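Local coordinates for penicillin binding protein 2X (Streptococcus thermophilus, PDB 5U47) that probably cross-links the peptides of neighbouring glycan strands in septal cell-wall peptidoglycan, as a penicillin-binding transpeptidase of the divisome, at residues 142-147 / 155-160; 295-300 / 378-383; 302-307 / 372-377. The protein carries 1 engineered substitution. One frame throughout, in Å; residues are numbered along the deposited sequence. Where two conformers were deposited one is given.

Interaction 1. Residues 142-147 / 155-160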
# COMPACT_ATOMS: atom_id res chain seq x y z
N ARG A 142 0.03 19.80 -7.18
CA ARG A 142 -0.60 18.81 -6.33
C ARG A 142 -0.34 19.22 -4.88
O ARG A 142 0.81 19.45 -4.52
CB ARG A 142 0.01 17.45 -6.62
CG ARG A 142 -0.74 16.25 -6.06
CD ARG A 142 -2.08 16.04 -6.77
NE ARG A 142 -2.58 14.69 -6.55
CZ ARG A 142 -3.83 14.29 -6.79
NH1 ARG A 142 -4.78 15.14 -7.25
NH2 ARG A 142 -4.15 13.04 -6.57
N MET A 143 -1.39 19.31 -4.08
CA MET A 143 -1.31 19.72 -2.68
C MET A 143 -1.50 18.49 -1.76
O MET A 143 -2.39 17.68 -2.01
CB MET A 143 -2.39 20.77 -2.39
CG MET A 143 -2.50 21.19 -0.93
SD MET A 143 -3.88 22.29 -0.60
CE MET A 143 -3.76 22.36 1.19
N TYR A 144 -0.68 18.39 -0.71
CA TYR A 144 -0.71 17.26 0.25
C TYR A 144 -0.90 17.93 1.61
O TYR A 144 0.08 18.20 2.32
CB TYR A 144 0.59 16.44 0.16
CG TYR A 144 0.78 15.76 -1.18
CD1 TYR A 144 1.41 16.42 -2.24
CD2 TYR A 144 0.31 14.46 -1.40
CE1 TYR A 144 1.58 15.79 -3.47
CE2 TYR A 144 0.47 13.83 -2.63
CZ TYR A 144 1.11 14.49 -3.65
OH TYR A 144 1.25 13.86 -4.88
N PRO A 145 -2.16 18.20 1.99
CA PRO A 145 -2.47 19.03 3.17
C PRO A 145 -1.96 18.56 4.52
O PRO A 145 -1.79 19.40 5.42
CB PRO A 145 -4.00 19.04 3.21
CG PRO A 145 -4.45 18.56 1.87
CD PRO A 145 -3.38 17.68 1.35
N ASN A 146 -1.76 17.25 4.66
CA ASN A 146 -1.31 16.68 5.92
C ASN A 146 0.22 16.68 6.12
O ASN A 146 0.69 16.23 7.16
CB ASN A 146 -1.88 15.27 6.08
CG ASN A 146 -3.39 15.28 6.09
OD1 ASN A 146 -4.02 15.65 7.07
ND2 ASN A 146 -3.98 14.88 4.99
N GLY A 147 0.98 17.21 5.16
CA GLY A 147 2.45 17.28 5.31
C GLY A 147 3.11 15.89 5.42
O GLY A 147 3.04 15.08 4.48
N GLY A 155 2.96 8.74 -2.27
CA GLY A 155 3.77 9.06 -3.41
C GLY A 155 3.52 10.49 -3.86
O GLY A 155 2.88 11.29 -3.15
N ARG A 156 4.04 10.81 -5.04
CA ARG A 156 3.96 12.16 -5.62
C ARG A 156 3.50 12.14 -7.08
O ARG A 156 3.84 11.23 -7.83
CB ARG A 156 5.35 12.81 -5.60
CG ARG A 156 5.83 13.31 -4.24
CD ARG A 156 5.18 14.62 -3.82
NE ARG A 156 5.57 15.70 -4.74
CZ ARG A 156 5.34 17.00 -4.56
NH1 ARG A 156 4.72 17.46 -3.48
NH2 ARG A 156 5.74 17.87 -5.49
N ALA A 157 2.70 13.15 -7.43
CA ALA A 157 2.31 13.45 -8.81
C ALA A 157 3.01 14.78 -9.07
O ALA A 157 2.97 15.69 -8.22
CB ALA A 157 0.81 13.58 -8.94
N GLU A 158 3.69 14.90 -10.21
CA GLU A 158 4.48 16.08 -10.52
C GLU A 158 4.07 16.64 -11.88
O GLU A 158 3.60 15.89 -12.72
CB GLU A 158 5.97 15.69 -10.60
CG GLU A 158 6.56 15.00 -9.37
CD GLU A 158 6.68 15.92 -8.16
OE1 GLU A 158 6.41 17.14 -8.29
OE2 GLU A 158 7.03 15.41 -7.07
N PRO A 159 4.27 17.95 -12.10
CA PRO A 159 3.93 18.52 -13.39
C PRO A 159 4.95 18.13 -14.44
O PRO A 159 6.14 18.34 -14.25
CB PRO A 159 3.94 20.03 -13.13
CG PRO A 159 4.84 20.23 -11.97
CD PRO A 159 4.88 18.94 -11.19
N ILE A 160 4.49 17.54 -15.54
CA ILE A 160 5.36 17.08 -16.62
C ILE A 160 4.98 17.82 -17.91
O ILE A 160 3.79 17.90 -18.26
CB ILE A 160 5.23 15.55 -16.81
CG1 ILE A 160 5.64 14.81 -15.52
CG2 ILE A 160 6.06 15.07 -17.97
CD1 ILE A 160 7.08 14.99 -15.09
O HOH W 1 2.63 18.57 -8.31

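Interaction 2. Residues 295-300 / 378-383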
# COMPACT_ATOMS: atom_id res chain seq x y z
N SER A 295 11.98 -13.98 13.75
CA SER A 295 11.06 -14.74 14.61
C SER A 295 9.54 -14.53 14.57
O SER A 295 8.84 -15.34 15.17
CB SER A 295 11.58 -14.72 16.05
OG SER A 295 12.67 -15.58 16.10
N THR A 296 9.04 -13.51 13.88
CA THR A 296 7.60 -13.37 13.73
C THR A 296 7.11 -14.52 12.85
O THR A 296 5.93 -14.88 12.90
CB THR A 296 7.20 -12.03 13.08
OG1 THR A 296 7.94 -11.87 11.86
CG2 THR A 296 7.51 -10.88 14.03
N MET A 297 8.03 -15.09 12.07
CA MET A 297 7.69 -16.22 11.21
C MET A 297 7.32 -17.46 12.05
O MET A 297 6.63 -18.33 11.57
CB MET A 297 8.82 -16.55 10.21
CG MET A 297 8.51 -17.68 9.24
SD MET A 297 7.15 -17.36 8.08
CE MET A 297 7.88 -16.13 7.02
N LYS A 298 7.75 -17.50 13.31
CA LYS A 298 7.38 -18.59 14.23
C LYS A 298 5.87 -18.66 14.47
O LYS A 298 5.38 -19.68 14.94
CB LYS A 298 8.10 -18.45 15.58
CG LYS A 298 9.61 -18.52 15.48
CD LYS A 298 10.31 -18.35 16.82
CE LYS A 298 11.81 -18.63 16.65
NZ LYS A 298 12.65 -18.08 17.72
N VAL A 299 5.15 -17.58 14.17
CA VAL A 299 3.69 -17.56 14.30
C VAL A 299 3.16 -18.54 13.25
O VAL A 299 2.34 -19.40 13.58
CB VAL A 299 3.11 -16.14 14.09
CG1 VAL A 299 1.58 -16.14 14.05
CG2 VAL A 299 3.57 -15.19 15.19
N MET A 300 3.63 -18.40 12.01
CA MET A 300 3.23 -19.30 10.94
C MET A 300 3.64 -20.73 11.27
O MET A 300 2.85 -21.66 11.10
CB MET A 300 3.84 -18.90 9.59
CG MET A 300 3.25 -17.70 8.87
SD MET A 300 3.30 -16.09 9.67
CE MET A 300 1.74 -16.09 10.51
N TYR A 378 0.64 -20.24 2.73
CA TYR A 378 0.75 -18.88 3.25
C TYR A 378 1.21 -17.88 2.14
O TYR A 378 1.30 -16.68 2.38
CB TYR A 378 1.67 -18.82 4.47
CG TYR A 378 0.98 -19.06 5.80
CD1 TYR A 378 0.11 -18.10 6.32
CD2 TYR A 378 1.25 -20.20 6.58
CE1 TYR A 378 -0.50 -18.28 7.55
CE2 TYR A 378 0.64 -20.39 7.81
CZ TYR A 378 -0.23 -19.42 8.30
OH TYR A 378 -0.86 -19.58 9.53
N LYS A 379 1.53 -18.43 0.97
CA LYS A 379 1.87 -17.68 -0.25
C LYS A 379 3.20 -16.93 -0.28
O LYS A 379 3.38 -15.99 -1.10
CB LYS A 379 0.73 -16.75 -0.68
CG LYS A 379 -0.55 -17.48 -1.05
CD LYS A 379 -1.61 -16.50 -1.54
CE LYS A 379 -2.89 -17.22 -1.92
NZ LYS A 379 -2.74 -18.02 -3.17
N PHE A 380 4.11 -17.31 0.60
CA PHE A 380 5.44 -16.71 0.55
C PHE A 380 6.09 -17.03 -0.78
O PHE A 380 5.84 -18.09 -1.37
CB PHE A 380 6.28 -17.15 1.74
CG PHE A 380 5.79 -16.58 3.03
CD1 PHE A 380 5.95 -15.24 3.29
CD2 PHE A 380 5.11 -17.37 3.95
CE1 PHE A 380 5.49 -14.67 4.46
CE2 PHE A 380 4.63 -16.81 5.14
CZ PHE A 380 4.83 -15.46 5.39
N GLY A 381 6.84 -16.05 -1.30
CA GLY A 381 7.45 -16.16 -2.63
C GLY A 381 6.52 -15.70 -3.76
O GLY A 381 6.92 -15.67 -4.92
N ILE A 382 5.27 -15.36 -3.42
CA ILE A 382 4.29 -14.90 -4.40
C ILE A 382 3.87 -13.49 -4.02
O ILE A 382 3.42 -13.26 -2.90
CB ILE A 382 3.05 -15.81 -4.45
CG1 ILE A 382 3.47 -17.28 -4.70
CG2 ILE A 382 2.11 -15.37 -5.56
CD1 ILE A 382 2.32 -18.26 -4.75
N PRO A 383 3.98 -12.53 -4.96
CA PRO A 383 3.56 -11.17 -4.61
C PRO A 383 2.06 -11.13 -4.32
O PRO A 383 1.31 -11.99 -4.81
CB PRO A 383 3.89 -10.36 -5.87
CG PRO A 383 3.93 -11.34 -6.97
CD PRO A 383 4.42 -12.63 -6.37

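Interaction 3. Residues 302-307 / 372-377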
# COMPACT_ATOMS: atom_id res chain seq x y z
N LEU A 302 4.29 -22.23 14.23
CA LEU A 302 3.48 -22.76 15.30
C LEU A 302 2.08 -23.14 14.82
O LEU A 302 1.57 -24.19 15.19
CB LEU A 302 3.36 -21.76 16.45
CG LEU A 302 2.52 -22.19 17.65
CD1 LEU A 302 3.09 -23.44 18.30
CD2 LEU A 302 2.42 -21.08 18.67
N SER A 303 1.48 -22.28 13.98
CA SER A 303 0.13 -22.57 13.47
C SER A 303 0.12 -23.85 12.64
O SER A 303 -0.84 -24.61 12.68
CB SER A 303 -0.45 -21.42 12.64
OG SER A 303 0.21 -21.27 11.39
N ALA A 304 1.19 -24.05 11.87
CA ALA A 304 1.34 -25.23 11.02
C ALA A 304 1.53 -26.49 11.88
O ALA A 304 0.93 -27.54 11.60
CB ALA A 304 2.52 -25.06 10.07
N ALA A 305 2.36 -26.38 12.91
CA ALA A 305 2.59 -27.50 13.81
C ALA A 305 1.28 -27.92 14.48
O ALA A 305 1.00 -29.11 14.61
CB ALA A 305 3.63 -27.14 14.87
N ILE A 306 0.49 -26.94 14.90
CA ILE A 306 -0.79 -27.24 15.55
C ILE A 306 -1.75 -27.86 14.54
O ILE A 306 -2.40 -28.87 14.84
CB ILE A 306 -1.41 -25.99 16.22
CG1 ILE A 306 -0.52 -25.55 17.40
CG2 ILE A 306 -2.83 -26.29 16.70
CD1 ILE A 306 -0.88 -24.21 18.00
N ASN A 307 -1.81 -27.27 13.35
CA ASN A 307 -2.68 -27.76 12.28
C ASN A 307 -2.27 -29.17 11.78
O ASN A 307 -3.12 -29.95 11.38
CB ASN A 307 -2.68 -26.80 11.09
CG ASN A 307 -3.90 -26.99 10.22
OD1 ASN A 307 -5.02 -26.73 10.66
ND2 ASN A 307 -3.70 -27.41 8.98
N SER A 372 7.37 -26.79 3.95
CA SER A 372 7.52 -26.05 2.71
C SER A 372 6.14 -25.81 2.02
O SER A 372 5.90 -24.75 1.40
CB SER A 372 8.50 -26.78 1.78
OG SER A 372 8.57 -26.13 0.52
N ASN A 373 5.24 -26.78 2.18
CA ASN A 373 3.89 -26.67 1.64
C ASN A 373 3.08 -25.64 2.44
O ASN A 373 2.25 -24.94 1.86
CB ASN A 373 3.19 -28.02 1.67
CG ASN A 373 1.89 -28.01 0.90
OD1 ASN A 373 0.82 -28.20 1.48
ND2 ASN A 373 1.96 -27.72 -0.40
N TYR A 374 3.30 -25.55 3.76
CA TYR A 374 2.62 -24.52 4.57
C TYR A 374 3.04 -23.13 4.14
O TYR A 374 2.20 -22.23 4.06
CB TYR A 374 2.79 -24.70 6.09
CG TYR A 374 1.79 -25.66 6.70
CD1 TYR A 374 0.46 -25.28 6.87
CD2 TYR A 374 2.16 -26.94 7.12
CE1 TYR A 374 -0.47 -26.14 7.42
CE2 TYR A 374 1.23 -27.81 7.68
CZ TYR A 374 -0.09 -27.40 7.82
OH TYR A 374 -1.03 -28.24 8.37
N LEU A 375 4.33 -22.95 3.84
CA LEU A 375 4.82 -21.66 3.37
C LEU A 375 4.19 -21.32 2.02
O LEU A 375 3.96 -20.15 1.70
CB LEU A 375 6.34 -21.66 3.25
CG LEU A 375 7.14 -21.67 4.55
CD1 LEU A 375 8.59 -22.00 4.27
CD2 LEU A 375 7.02 -20.33 5.27
N SER A 376 3.92 -22.35 1.22
CA SER A 376 3.28 -22.16 -0.06
C SER A 376 1.79 -21.77 0.16
O SER A 376 1.29 -20.84 -0.48
CB SER A 376 3.44 -23.41 -0.93
OG SER A 376 2.96 -23.17 -2.23
N LEU A 377 1.12 -22.43 1.10
CA LEU A 377 -0.28 -22.09 1.44
C LEU A 377 -0.39 -20.66 2.00
O LEU A 377 -1.41 -19.99 1.79
CB LEU A 377 -0.84 -23.08 2.45
CG LEU A 377 -1.09 -24.52 1.97
CD1 LEU A 377 -1.57 -25.36 3.13
CD2 LEU A 377 -2.12 -24.57 0.84

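Interaction 1. Residues 142-147 / 155-160
The hydroxyl of Tyr144 accepts a hydrogen bond from the backbone of the other segment: Ala157 N lies 3.0 Å from Tyr144 OH, at the edge of the ring and near its plane. The N-H to oxygen angle is 146°, so the bond is moderately bent. A weak hydrogen bond links the same hydroxyl to Glu177. The Arg156 and Tyr144 side chains cross at a slant, their planes 28° apart, and Arg156 NH1 comes to 3.6 Å from Tyr144 CE1. Bends at chi2 and chi3 fold the arginine back toward the tyrosine. Arg156 grips the Glu158 carboxylate side-on, which holds the guanidinium in place. Arg156 NE meets Glu158 OE2 at 2.8 Å, and Arg156 NH2 meets Glu158 OE1 at 3.0 Å. Ser269 O takes a bond from Arg156 NH1. Beyond the ring the two strands do not pair directly. A water accepts from Arg142 N at 3.1 Å and donates to Ala157 O at 2.9 Å. The end of strand 134-143 and the residue after it thus meet 155-157 through the Tyr144 hydroxyl, a bridging water and side-chain packing, within the dimerisation-domain region. The buried Arg142 is paired with Glu177 and Asp46, while the partly exposed Arg156 is paired with Glu158.

Interaction 2. Residues 295-300 / 378-383
Met300 CG sits over the centre of the Tyr378 ring, 3.7 Å above its plane. Its line to the ring centre is only 4° off the normal, a nearly ideal CH-pi contact. Met300 SD also makes a Met-aromatic contact with this ring, from farther off. The same Met300 CG meets the Phe380 ring at its edge, 4.1 Å from Phe380 CE2, so the methionine fills the angle between two aromatic rings. Met297 covers a face of Phe380. Its methyl group, Met297 CE, is 3.5 Å from Phe380 CZ and lies toward the rim of the ring. Bends at chi2 (64°) and chi3 (71°) curl the chain so that Met297 SD also borders the ring. On the opposite face of Phe380 is the backbone oxygen of Tyr378.

All four of these side chains are buried. The looser side is the turn beyond: Lys379, Gly381 and Ile382 are partly exposed and make no contact with 295-300. Lys379 closes helix 368-377 in a Schellman motif, and a type II turn runs from Lys379 to Ile382. On the far side of the other segment, Lys298 NZ bonds Ser295 OG at 3.0 Å, and Ser354 and Asn356 also bind this amine. This is consistent with the SxxK motif at the start of the active-site helix in penicillin-binding transpeptidases.

Interaction 3. Residues 302-307 / 372-377
The Tyr374 ring carries Ala304 on one face and Asn307 at its edge. Ala304 CB stands 3.4 Å above the ring plane, displaced toward the rim. It is 3.5 Å from Tyr374 CG, a CH-pi contact. The small methyl lets the ring lie close against the helix backbone, with Ala304 O 3.9 Å from Tyr374 CZ. At the phenol end, Asn307 ND2 donates to Tyr374 OH at 2.9 Å. The bond is almost straight, 167° at the hydrogen. The acceptor lies nearly in the amide plane, although amide and ring planes are 86° apart. Asn307 has CG anti to its backbone N (chi1 -159°), which carries the amide across to the hydroxyl. The amide is held from both ends, because Asn307 OD1 accepts from the backbone N of Ser462. Its rotation is therefore well fixed. One turn of helix 297-308 thus supplies an apolar group for the ring and a polar one for its hydroxyl. Between 302-307 and 372-377, Tyr374 makes all the contacts from its helix. Met366 of helix 356-366 also packs on Ala304, while Ser303 and Ile306 face helix 463-478.

Along the chain interaction 1 closes first, and interaction 3 is nested inside the loop closed by interaction 2. Interactions 2 and 3 share helix 297-308, with centres about 9 Å apart. Helix 368-377 carries one side of interaction 3 and leads directly into the loop of interaction 2. Interactions 2 and 3 touch directly: Tyr378 OH is 2.7 Å from Ser303 OG, a probable hydrogen bond. Together they tie the helix that begins just after the serine of the probable SxxK motif to its neighbours in the transpeptidase domain. Interaction 1 lies in the dimerisation-domain region, on the opposite side of the chain's centre, with its centre about 34 Å from that of interaction 2.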